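Lmo0135 protein (Listeria monocytogenes EGD-e, PDB 5ISU) serves as the substrate-binding protein of an ABC transporter and probably takes part in peptide uptake. Local coordinates at residues N101-L104 and N109-N112; G114-V117 and P122-V125; Y345-N348 and S352-S355; Y359-Y364 and L371-T376. All coordinates share one frame; numbering follows the deposited sequence.

Interaction 1: N101-L104 and N109-N112; sequences NSIL and NSPN
At the C-terminal end of helix 93-104, Ile-103 packs against Ser-110 in the loop that leads from this helix toward strand 117-118, so the contact closes a helix-to-loop reversal within a few residues of sequence. The CA atoms of Ile-103 and Ser-110 lie 5.5 Å apart, the closest CA pair across the two segments, which together bury 139 Å² against each other. The isoleucine works through both branches at its CB. Its methyl CG2 stands 3.8 Å from Ser-110 OG, and CG1 reaches the same oxygen at 3.9 Å, so two carbons of one side chain lie against the hydroxyl. A chi1 of -69° puts CG1 of Ile-103 beside the backbone N and leaves CG2 anti to it, facing the loop, where CG2 also meets the backbone carbon C of Asn-112 at 4.0 Å. From the other side, the CB bond of Ser-110 points at the helix, and its CB comes within 4.0 Å of Ile-103 CG2. The serine oxygen has its polar partner outside the two segments: OG donates to the backbone oxygen of Asn-34, a residue that also touches Ile-103. A further bond joins Asn-34 ND2 and Ser-102 OG, while Arg-113 NE reaches Leu-104 O near the helix end. The chemistry is therefore split: between helix and loop there is non-directional van der Waals contact, whereas the buried hydroxyl is satisfied at Asn-34, which suggests that this bond, more than the contact with Ile-103, fixes the rotation of the Ser-110 hydroxyl.

Interaction 2: G114-V117 and P122-V125; sequences GNFV and PVKV
Phe-116 O accepts the backbone N-H of Val-123 at 2.9 Å (N-H...O angle 162°), and next to this bond Val-117 and Pro-122 form an antiparallel non-hydrogen-bonded pair whose CA atoms are 4.4 Å apart. The donor lies nearly in line with the C=O bond of Phe-116. A second, weaker approach to the same oxygen comes from Pro-122 CA at 3.5 Å, with an angle of 137° at the hydrogen, typical of a CA-H...O contact. Proline suits this position, since a residue of a non-hydrogen-bonded pair does not offer its nitrogen to the facing strand. The side chains of Val-117 and Pro-122 emerge on one face of the sheet, where Leu-104 of helix 93-104 touches both. Phe-116 and Val-123 run side by side in the same direction. Val-123 CG1 does the touching: with chi1 at 59° this methyl sits between the backbone N and the carbonyl carbon, which sets it 3.9 Å from Phe-116 CB and 4.0 Å from Phe-116 CD2, in the plane of the ring and at its edge. The same methyl lies 3.5 Å from Phe-116 O, so it also packs beside the accepting carbonyl. The Phe-116 side chain also meets Ile-103 and Leu-104 of helix 93-104 and Phe-144 and Thr-147 of helix 144-148, while Val-123 reaches Phe-135 on strand 132-136. Two consecutive antiparallel strands, 117-118 and 121-129, with two residues between them make a beta hairpin, here at the strand 117-118 margin of a five-stranded antiparallel sheet.

Interaction 3: Y345-N348 and S352-S355; sequences YYLN and SQES
Leu-347 and Gln-353 share the straight hydrogen bond of this contact: the backbone N of Leu-347 gives its hydrogen to Gln-353 OE1 at 3.0 Å, with an N-H...O angle of 175° and the donor tilted 20° from the plane of the carbonyl. The glutamine chain, extended beyond CG, spans the gap from helix to strand. A weak bond runs from Tyr-346 OH to Glu-354 OE2 at 3.3 Å; Glu-354 OE2 lies at the edge of the tyrosine ring, in its plane, and the carboxylate is turned nearly perpendicular to that plane. Both bonds fall in a beta-alpha-beta unit, where strand 341-347 passes into helix 351-365 and the helix leads on to the parallel strand 370-376. Van der Waals contacts fill in around them. Tyr-346, whose chi1 of 60° swings its ring toward the helix, carries Gln-353 O over one face, 3.9 Å above the plane and displaced toward the rim, and its CE2 lies 3.7 Å from Glu-354 CA. Leu-347 crosses the glutamine, its CD1 standing 3.7 Å from Gln-353 NE2. Leu-373 and Pro-375 of strand 370-376 also touch Tyr-346, and Leu-397 of strand 395-400 meets both Tyr-346 and Gln-353.

Interaction 4: Y359-Y364 and L371-T376; sequences YLQQQY and LDLKPT
Leu-371, the first residue of its segment, meets Gln-361 through backbone and side chain alike. Its N-H is taken by a water at 2.8 Å, and that water donates to Gln-361 O, a bridge between strand and helix backbones. Its side chain turns toward the helix: with CG anti to the backbone N (chi1 -174°), CD2 reaches in to 3.5 Å from Gln-361 N and also meets Leu-360 CB at 3.7 Å and Tyr-364 CD2 at 3.8 Å, so a single methyl touches three residues of the helix. The carbonyl of Leu-371 then accepts Gln-361 NE2 at 3.2 Å, with an N-H...O angle of 145° and the oxygen displaced from the amide plane. Two residues on, the CB of Leu-373 points past the helix rather than at it, but CD1 comes nearer. This methyl lies 3.5 Å from Gln-361 CD, the leucine crossing the extended glutamine at about a right angle, so the amide is bonded by one strand residue and packed by another. The short segments run antiparallel at 170°, their axes 8.2 Å apart. Leu-360 and Tyr-364 also meet Leu-283, and Tyr-364 OH bonds to Leu-279 O; Leu-373 reaches Ala-357 and Leu-358 one turn earlier in the helix, while backbone bonds of Asp-372 with Leu-342 and Val-344 tie strand 370-376 to the parallel strand 341-347.

Overall arrangement
Two pairs of contacts lie on opposite sides of the chain's centre: interactions 1 and 3 have centres about 35 Å apart. Interaction 1 joins the end of helix 93-104 to the loop after it, interaction 2 joins that loop to strand 121-129, and the two, centres about 9 Å apart, touch through side chains of the helix end. Interactions 3 and 4, again about 9 Å apart, share helix 351-365 and pack it on parallel strands 341-347 and 370-376. Interactions 1 and 4 are buried; 2 and 3 are partly buried. Burial does not decide the chemistry: carbon against a hydroxyl in 1, a backbone bond in 2, and a glutamine amide that accepts in 3 but donates in 4.

Interaction 1: N101-L104 and N109-N112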
loop_
_atom_site.group_PDB
_atom_site.type_symbol
_atom_site.label_atom_id
_atom_site.label_comp_id
_atom_site.label_asym_id
_atom_site.label_seq_id
_atom_site.Cartn_x
_atom_site.Cartn_y
_atom_site.Cartn_z
ATOM N N ASN A 101 22.135 1.358 -8.723
ATOM C CA ASN A 101 22.601 2.071 -9.931
ATOM C C ASN A 101 21.616 1.880 -11.083
ATOM O O ASN A 101 21.427 2.797 -11.891
ATOM C CB ASN A 101 24.015 1.634 -10.342
ATOM C CG ASN A 101 25.086 2.052 -9.331
ATOM O OD1 ASN A 101 26.083 1.354 -9.145
ATOM N ND2 ASN A 101 24.879 3.180 -8.674
ATOM N N SER A 102 20.970 0.715 -11.147
ATOM C CA SER A 102 19.991 0.467 -12.213
ATOM C C SER A 102 18.700 1.290 -11.964
ATOM O O SER A 102 18.010 1.656 -12.910
ATOM C CB SER A 102 19.694 -1.031 -12.391
ATOM O OG SER A 102 18.926 -1.540 -11.309
ATOM N N ILE A 103 18.399 1.600 -10.702
ATOM C CA ILE A 103 17.229 2.448 -10.366
ATOM C C ILE A 103 17.572 3.926 -10.599
ATOM O O ILE A 103 16.726 4.712 -11.062
ATOM C CB ILE A 103 16.772 2.252 -8.901
ATOM C CG1 ILE A 103 16.156 0.862 -8.714
ATOM C CG2 ILE A 103 15.726 3.295 -8.504
ATOM C CD1 ILE A 103 15.780 0.539 -7.281
ATOM N N LEU A 104 18.800 4.306 -10.246
ATOM C CA LEU A 104 19.254 5.684 -10.440
ATOM C C LEU A 104 19.355 6.061 -11.911
ATOM O O LEU A 104 19.174 7.218 -12.272
ATOM C CB LEU A 104 20.617 5.915 -9.764
ATOM C CG LEU A 104 20.634 6.036 -8.236
ATOM C CD1 LEU A 104 22.067 6.096 -7.728
ATOM C CD2 LEU A 104 19.847 7.263 -7.779
ATOM N N ASN A 109 13.729 4.288 -16.420
ATOM C CA ASN A 109 12.388 4.729 -15.986
ATOM C C ASN A 109 11.856 3.958 -14.777
ATOM O O ASN A 109 10.718 3.466 -14.813
ATOM C CB ASN A 109 11.358 4.595 -17.123
ATOM C CG ASN A 109 11.599 5.554 -18.271
ATOM O OD1 ASN A 109 12.004 6.714 -18.081
ATOM N ND2 ASN A 109 11.288 5.089 -19.482
ATOM N N SER A 110 12.666 3.819 -13.729
ATOM C CA SER A 110 12.203 3.116 -12.519
ATOM C C SER A 110 11.309 4.036 -11.700
ATOM O O SER A 110 11.726 5.132 -11.373
ATOM C CB SER A 110 13.358 2.626 -11.630
ATOM O OG SER A 110 12.840 1.862 -10.514
ATOM N N PRO A 111 10.093 3.569 -11.323
ATOM C CA PRO A 111 9.210 4.439 -10.546
ATOM C C PRO A 111 9.703 4.795 -9.134
ATOM O O PRO A 111 9.217 5.769 -8.569
ATOM C CB PRO A 111 7.879 3.670 -10.507
ATOM C CG PRO A 111 8.204 2.260 -10.862
ATOM C CD PRO A 111 9.420 2.318 -11.732
ATOM N N ASN A 112 10.686 4.069 -8.601
ATOM C CA ASN A 112 11.218 4.325 -7.243
ATOM C C ASN A 112 12.483 5.190 -7.225
ATOM O O ASN A 112 13.092 5.380 -6.164
ATOM C CB ASN A 112 11.546 3.000 -6.547
ATOM C CG ASN A 112 10.384 2.027 -6.552
ATOM O OD1 ASN A 112 10.584 0.828 -6.730
ATOM N ND2 ASN A 112 9.161 2.539 -6.401
#

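Interaction 2: G114-V117 and P122-V125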
loop_
_atom_site.group_PDB
_atom_site.type_symbol
_atom_site.label_atom_id
_atom_site.label_comp_id
_atom_site.label_asym_id
_atom_site.label_seq_id
_atom_site.Cartn_x
_atom_site.Cartn_y
_atom_site.Cartn_z
ATOM N N GLY A 114 12.963 8.313 -7.240
ATOM C CA GLY A 114 12.840 9.424 -6.281
ATOM C C GLY A 114 13.305 9.145 -4.849
ATOM O O GLY A 114 13.706 10.060 -4.138
ATOM N N ASN A 115 13.260 7.883 -4.438
ATOM C CA ASN A 115 13.685 7.467 -3.098
ATOM C C ASN A 115 15.210 7.439 -2.904
ATOM O O ASN A 115 15.700 7.341 -1.767
ATOM C CB ASN A 115 13.132 6.068 -2.803
ATOM C CG ASN A 115 11.604 6.020 -2.804
ATOM O OD1 ASN A 115 10.946 7.044 -2.706
ATOM N ND2 ASN A 115 11.044 4.816 -2.893
ATOM N N PHE A 116 15.954 7.490 -4.007
ATOM C CA PHE A 116 17.420 7.465 -3.960
ATOM C C PHE A 116 18.052 8.790 -4.397
ATOM O O PHE A 116 19.276 8.870 -4.565
ATOM C CB PHE A 116 17.951 6.303 -4.814
ATOM C CG PHE A 116 17.463 4.947 -4.363
ATOM C CD1 PHE A 116 16.269 4.444 -4.825
ATOM C CD2 PHE A 116 18.206 4.185 -3.469
ATOM C CE1 PHE A 116 15.813 3.204 -4.406
ATOM C CE2 PHE A 116 17.771 2.949 -3.052
ATOM C CZ PHE A 116 16.565 2.455 -3.516
ATOM N N VAL A 117 17.218 9.825 -4.542
ATOM C CA VAL A 117 17.657 11.158 -4.959
ATOM C C VAL A 117 17.157 12.218 -3.946
ATOM O O VAL A 117 16.046 12.116 -3.425
ATOM C CB VAL A 117 17.128 11.479 -6.368
ATOM C CG1 VAL A 117 17.660 12.812 -6.860
ATOM C CG2 VAL A 117 17.531 10.379 -7.335
ATOM N N PRO A 122 22.134 12.162 -6.270
ATOM C CA PRO A 122 21.887 10.771 -5.960
ATOM C C PRO A 122 22.671 10.298 -4.747
ATOM O O PRO A 122 23.713 10.874 -4.415
ATOM C CB PRO A 122 22.419 10.064 -7.207
ATOM C CG PRO A 122 23.585 10.887 -7.616
ATOM C CD PRO A 122 23.241 12.310 -7.239
ATOM N N VAL A 123 22.143 9.281 -4.073
ATOM C CA VAL A 123 22.871 8.624 -2.990
ATOM C C VAL A 123 24.033 7.860 -3.644
ATOM O O VAL A 123 23.897 7.391 -4.768
ATOM C CB VAL A 123 21.978 7.602 -2.214
ATOM C CG1 VAL A 123 21.434 6.507 -3.127
ATOM C CG2 VAL A 123 22.749 6.961 -1.065
ATOM N N LYS A 124 25.187 7.794 -2.991
ATOM C CA LYS A 124 26.294 6.990 -3.513
ATOM C C LYS A 124 26.249 5.648 -2.801
ATOM O O LYS A 124 25.865 5.565 -1.634
ATOM C CB LYS A 124 27.669 7.684 -3.401
ATOM C CG LYS A 124 27.993 8.556 -4.622
ATOM C CD LYS A 124 29.465 8.976 -4.761
ATOM C CE LYS A 124 29.831 10.242 -3.988
ATOM N NZ LYS A 124 29.623 10.136 -2.519
ATOM N N VAL A 125 26.574 4.586 -3.529
ATOM C CA VAL A 125 26.558 3.246 -2.967
ATOM C C VAL A 125 27.852 2.535 -3.348
ATOM O O VAL A 125 28.363 2.706 -4.451
ATOM C CB VAL A 125 25.288 2.476 -3.391
ATOM C CG1 VAL A 125 25.229 2.273 -4.901
ATOM C CG2 VAL A 125 25.223 1.149 -2.666
#

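Interaction 3: Y345-N348 and S352-S355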
loop_
_atom_site.group_PDB
_atom_site.type_symbol
_atom_site.label_atom_id
_atom_site.label_comp_id
_atom_site.label_asym_id
_atom_site.label_seq_id
_atom_site.Cartn_x
_atom_site.Cartn_y
_atom_site.Cartn_z
ATOM N N TYR A 345 -18.328 11.729 -6.504
ATOM C CA TYR A 345 -17.839 10.833 -7.554
ATOM C C TYR A 345 -17.147 9.650 -6.908
ATOM O O TYR A 345 -16.327 9.818 -6.027
ATOM C CB TYR A 345 -16.882 11.570 -8.514
ATOM C CG TYR A 345 -17.549 12.344 -9.647
ATOM C CD1 TYR A 345 -18.236 13.538 -9.409
ATOM C CD2 TYR A 345 -17.444 11.901 -10.969
ATOM C CE1 TYR A 345 -18.834 14.246 -10.453
ATOM C CE2 TYR A 345 -18.039 12.599 -12.017
ATOM C CZ TYR A 345 -18.730 13.767 -11.759
ATOM O OH TYR A 345 -19.301 14.459 -12.813
ATOM N N TYR A 346 -17.475 8.453 -7.376
ATOM C CA TYR A 346 -16.906 7.231 -6.836
ATOM C C TYR A 346 -16.916 6.130 -7.905
ATOM O O TYR A 346 -17.402 6.343 -9.024
ATOM C CB TYR A 346 -17.687 6.824 -5.575
ATOM C CG TYR A 346 -19.159 6.573 -5.800
ATOM C CD1 TYR A 346 -20.073 7.628 -5.830
ATOM C CD2 TYR A 346 -19.645 5.280 -5.952
ATOM C CE1 TYR A 346 -21.423 7.402 -6.042
ATOM C CE2 TYR A 346 -20.991 5.037 -6.165
ATOM C CZ TYR A 346 -21.879 6.096 -6.208
ATOM O OH TYR A 346 -23.207 5.846 -6.419
ATOM N N LEU A 347 -16.352 4.974 -7.566
ATOM C CA LEU A 347 -16.290 3.829 -8.483
ATOM C C LEU A 347 -17.671 3.171 -8.657
ATOM O O LEU A 347 -18.358 2.901 -7.675
ATOM C CB LEU A 347 -15.281 2.804 -7.950
ATOM C CG LEU A 347 -13.823 3.272 -7.876
ATOM C CD1 LEU A 347 -12.985 2.373 -6.975
ATOM C CD2 LEU A 347 -13.209 3.361 -9.267
ATOM N N ASN A 348 -18.059 2.890 -9.901
ATOM C CA ASN A 348 -19.370 2.266 -10.180
ATOM C C ASN A 348 -19.420 0.742 -9.971
ATOM O O ASN A 348 -20.458 0.127 -10.190
ATOM C CB ASN A 348 -19.851 2.601 -11.607
ATOM C CG ASN A 348 -18.988 1.973 -12.701
ATOM O OD1 ASN A 348 -17.971 1.325 -12.436
ATOM N ND2 ASN A 348 -19.391 2.183 -13.945
ATOM N N SER A 352 -19.165 -1.010 -1.512
ATOM C CA SER A 352 -18.770 -0.220 -0.349
ATOM C C SER A 352 -18.878 1.259 -0.650
ATOM O O SER A 352 -19.504 2.006 0.108
ATOM C CB SER A 352 -17.343 -0.531 0.073
ATOM O OG SER A 352 -17.253 -1.845 0.555
ATOM N N GLN A 353 -18.280 1.676 -1.769
ATOM C CA GLN A 353 -18.322 3.081 -2.154
ATOM C C GLN A 353 -19.763 3.571 -2.432
ATOM O O GLN A 353 -20.083 4.714 -2.118
ATOM C CB GLN A 353 -17.331 3.403 -3.291
ATOM C CG GLN A 353 -15.865 3.359 -2.832
ATOM C CD GLN A 353 -14.859 3.934 -3.852
ATOM O OE1 GLN A 353 -15.231 4.529 -4.865
ATOM N NE2 GLN A 353 -13.572 3.767 -3.563
ATOM N N GLU A 354 -20.651 2.717 -2.945
ATOM C CA GLU A 354 -22.038 3.190 -3.155
ATOM C C GLU A 354 -22.768 3.394 -1.821
ATOM O O GLU A 354 -23.465 4.392 -1.648
ATOM C CB GLU A 354 -22.860 2.314 -4.123
ATOM C CG GLU A 354 -24.284 2.861 -4.329
ATOM C CD GLU A 354 -24.878 2.570 -5.695
ATOM O OE1 GLU A 354 -26.084 2.223 -5.783
ATOM O OE2 GLU A 354 -24.142 2.700 -6.688
ATOM N N SER A 355 -22.584 2.468 -0.882
ATOM C CA SER A 355 -23.195 2.577 0.441
ATOM C C SER A 355 -22.691 3.809 1.190
ATOM O O SER A 355 -23.445 4.468 1.910
ATOM C CB SER A 355 -22.896 1.324 1.258
ATOM O OG SER A 355 -23.465 0.182 0.642
#

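Interaction 4: Y359-Y364 and L371-T376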
loop_
_atom_site.group_PDB
_atom_site.type_symbol
_atom_site.label_atom_id
_atom_site.label_comp_id
_atom_site.label_asym_id
_atom_site.label_seq_id
_atom_site.Cartn_x
_atom_site.Cartn_y
_atom_site.Cartn_z
ATOM N N TYR A 359 -24.962 7.118 2.245
ATOM C CA TYR A 359 -24.928 7.592 3.616
ATOM C C TYR A 359 -24.626 9.104 3.638
ATOM O O TYR A 359 -25.268 9.856 4.357
ATOM C CB TYR A 359 -23.927 6.793 4.447
ATOM C CG TYR A 359 -23.862 7.275 5.860
ATOM C CD1 TYR A 359 -24.728 6.782 6.835
ATOM C CD2 TYR A 359 -22.952 8.241 6.226
ATOM C CE1 TYR A 359 -24.668 7.250 8.136
ATOM C CE2 TYR A 359 -22.886 8.706 7.520
ATOM C CZ TYR A 359 -23.734 8.209 8.461
ATOM O OH TYR A 359 -23.635 8.717 9.720
ATOM N N LEU A 360 -23.662 9.550 2.842
ATOM C CA LEU A 360 -23.348 10.989 2.772
ATOM C C LEU A 360 -24.564 11.780 2.261
ATOM O O LEU A 360 -24.935 12.815 2.819
ATOM C CB LEU A 360 -22.144 11.257 1.863
ATOM C CG LEU A 360 -20.817 10.551 2.149
ATOM C CD1 LEU A 360 -19.749 11.043 1.175
ATOM C CD2 LEU A 360 -20.354 10.770 3.567
ATOM N N GLN A 361 -25.192 11.268 1.213
ATOM C CA GLN A 361 -26.389 11.898 0.631
ATOM C C GLN A 361 -27.474 12.049 1.686
ATOM O O GLN A 361 -28.053 13.131 1.858
ATOM C CB GLN A 361 -26.929 11.054 -0.518
ATOM C CG GLN A 361 -28.086 11.686 -1.273
ATOM C CD GLN A 361 -28.660 10.759 -2.316
ATOM O OE1 GLN A 361 -28.825 9.559 -2.083
ATOM N NE2 GLN A 361 -29.004 11.313 -3.466
ATOM N N GLN A 362 -27.736 10.947 2.378
ATOM C CA GLN A 362 -28.709 10.884 3.461
ATOM C C GLN A 362 -28.368 11.905 4.548
ATOM O O GLN A 362 -29.225 12.696 4.947
ATOM C CB GLN A 362 -28.682 9.475 4.066
ATOM C CG GLN A 362 -29.713 9.180 5.151
ATOM C CD GLN A 362 -29.331 7.960 5.985
ATOM O OE1 GLN A 362 -28.268 7.931 6.620
ATOM N NE2 GLN A 362 -30.201 6.968 6.014
ATOM N N GLN A 363 -27.102 11.906 4.999
ATOM C CA GLN A 363 -26.678 12.793 6.087
ATOM C C GLN A 363 -26.630 14.236 5.692
ATOM O O GLN A 363 -26.912 15.100 6.513
ATOM C CB GLN A 363 -25.328 12.365 6.686
ATOM C CG GLN A 363 -25.384 11.011 7.398
ATOM C CD GLN A 363 -26.463 10.940 8.479
ATOM O OE1 GLN A 363 -27.319 10.057 8.454
ATOM N NE2 GLN A 363 -26.455 11.901 9.396
ATOM N N TYR A 364 -26.250 14.512 4.451
ATOM C CA TYR A 364 -26.217 15.895 3.991
ATOM C C TYR A 364 -27.633 16.426 3.787
ATOM O O TYR A 364 -27.892 17.592 4.081
ATOM C CB TYR A 364 -25.306 16.097 2.771
ATOM C CG TYR A 364 -23.841 15.734 3.025
ATOM C CD1 TYR A 364 -23.264 15.845 4.300
ATOM C CD2 TYR A 364 -23.008 15.379 1.976
ATOM C CE1 TYR A 364 -21.931 15.532 4.520
ATOM C CE2 TYR A 364 -21.663 15.082 2.192
ATOM C CZ TYR A 364 -21.135 15.159 3.462
ATOM O OH TYR A 364 -19.809 14.867 3.670
ATOM N N LEU A 371 -26.973 16.416 -2.198
ATOM C CA LEU A 371 -25.838 15.711 -2.790
ATOM C C LEU A 371 -26.329 14.783 -3.892
ATOM O O LEU A 371 -27.253 14.005 -3.675
ATOM C CB LEU A 371 -25.114 14.885 -1.721
ATOM C CG LEU A 371 -23.811 14.186 -2.132
ATOM C CD1 LEU A 371 -22.718 15.214 -2.335
ATOM C CD2 LEU A 371 -23.368 13.157 -1.095
ATOM N N ASP A 372 -25.702 14.871 -5.064
ATOM C CA ASP A 372 -26.038 14.036 -6.219
ATOM C C ASP A 372 -24.983 12.961 -6.375
ATOM O O ASP A 372 -23.800 13.278 -6.454
ATOM C CB ASP A 372 -26.033 14.867 -7.510
ATOM C CG ASP A 372 -27.158 15.887 -7.575
ATOM O OD1 ASP A 372 -28.297 15.585 -7.141
ATOM O OD2 ASP A 372 -26.907 16.981 -8.123
ATOM N N LEU A 373 -25.404 11.700 -6.444
ATOM C CA LEU A 373 -24.468 10.585 -6.642
ATOM C C LEU A 373 -24.070 10.508 -8.091
ATOM O O LEU A 373 -24.923 10.579 -8.973
ATOM C CB LEU A 373 -25.071 9.243 -6.216
ATOM C CG LEU A 373 -25.019 8.933 -4.731
ATOM C CD1 LEU A 373 -25.605 10.058 -3.903
ATOM C CD2 LEU A 373 -25.740 7.616 -4.480
ATOM N N LYS A 374 -22.773 10.358 -8.337
ATOM C CA LYS A 374 -22.284 10.275 -9.692
ATOM C C LYS A 374 -21.306 9.102 -9.773
ATOM O O LYS A 374 -20.100 9.292 -9.847
ATOM C CB LYS A 374 -21.671 11.620 -10.129
ATOM C CG LYS A 374 -21.832 11.933 -11.621
ATOM C CD LYS A 374 -23.314 11.964 -12.020
ATOM C CE LYS A 374 -23.569 12.496 -13.419
ATOM N NZ LYS A 374 -23.339 13.962 -13.523
ATOM N N PRO A 375 -21.840 7.870 -9.748
ATOM C CA PRO A 375 -20.973 6.700 -9.867
ATOM C C PRO A 375 -20.324 6.705 -11.244
ATOM O O PRO A 375 -20.996 7.065 -12.226
ATOM C CB PRO A 375 -21.950 5.524 -9.748
ATOM C CG PRO A 375 -23.256 6.051 -10.229
ATOM C CD PRO A 375 -23.267 7.527 -9.937
ATOM N N THR A 376 -19.050 6.324 -11.337
ATOM C CA THR A 376 -18.358 6.329 -12.636
ATOM C C THR A 376 -17.451 5.122 -12.900
ATOM O O THR A 376 -17.063 4.388 -11.989
ATOM C CB THR A 376 -17.490 7.592 -12.813
ATOM O OG1 THR A 376 -16.423 7.569 -11.866
ATOM C CG2 THR A 376 -18.304 8.862 -12.632
HETATM O O HOH W 1 -28.138 15.582 0.216
#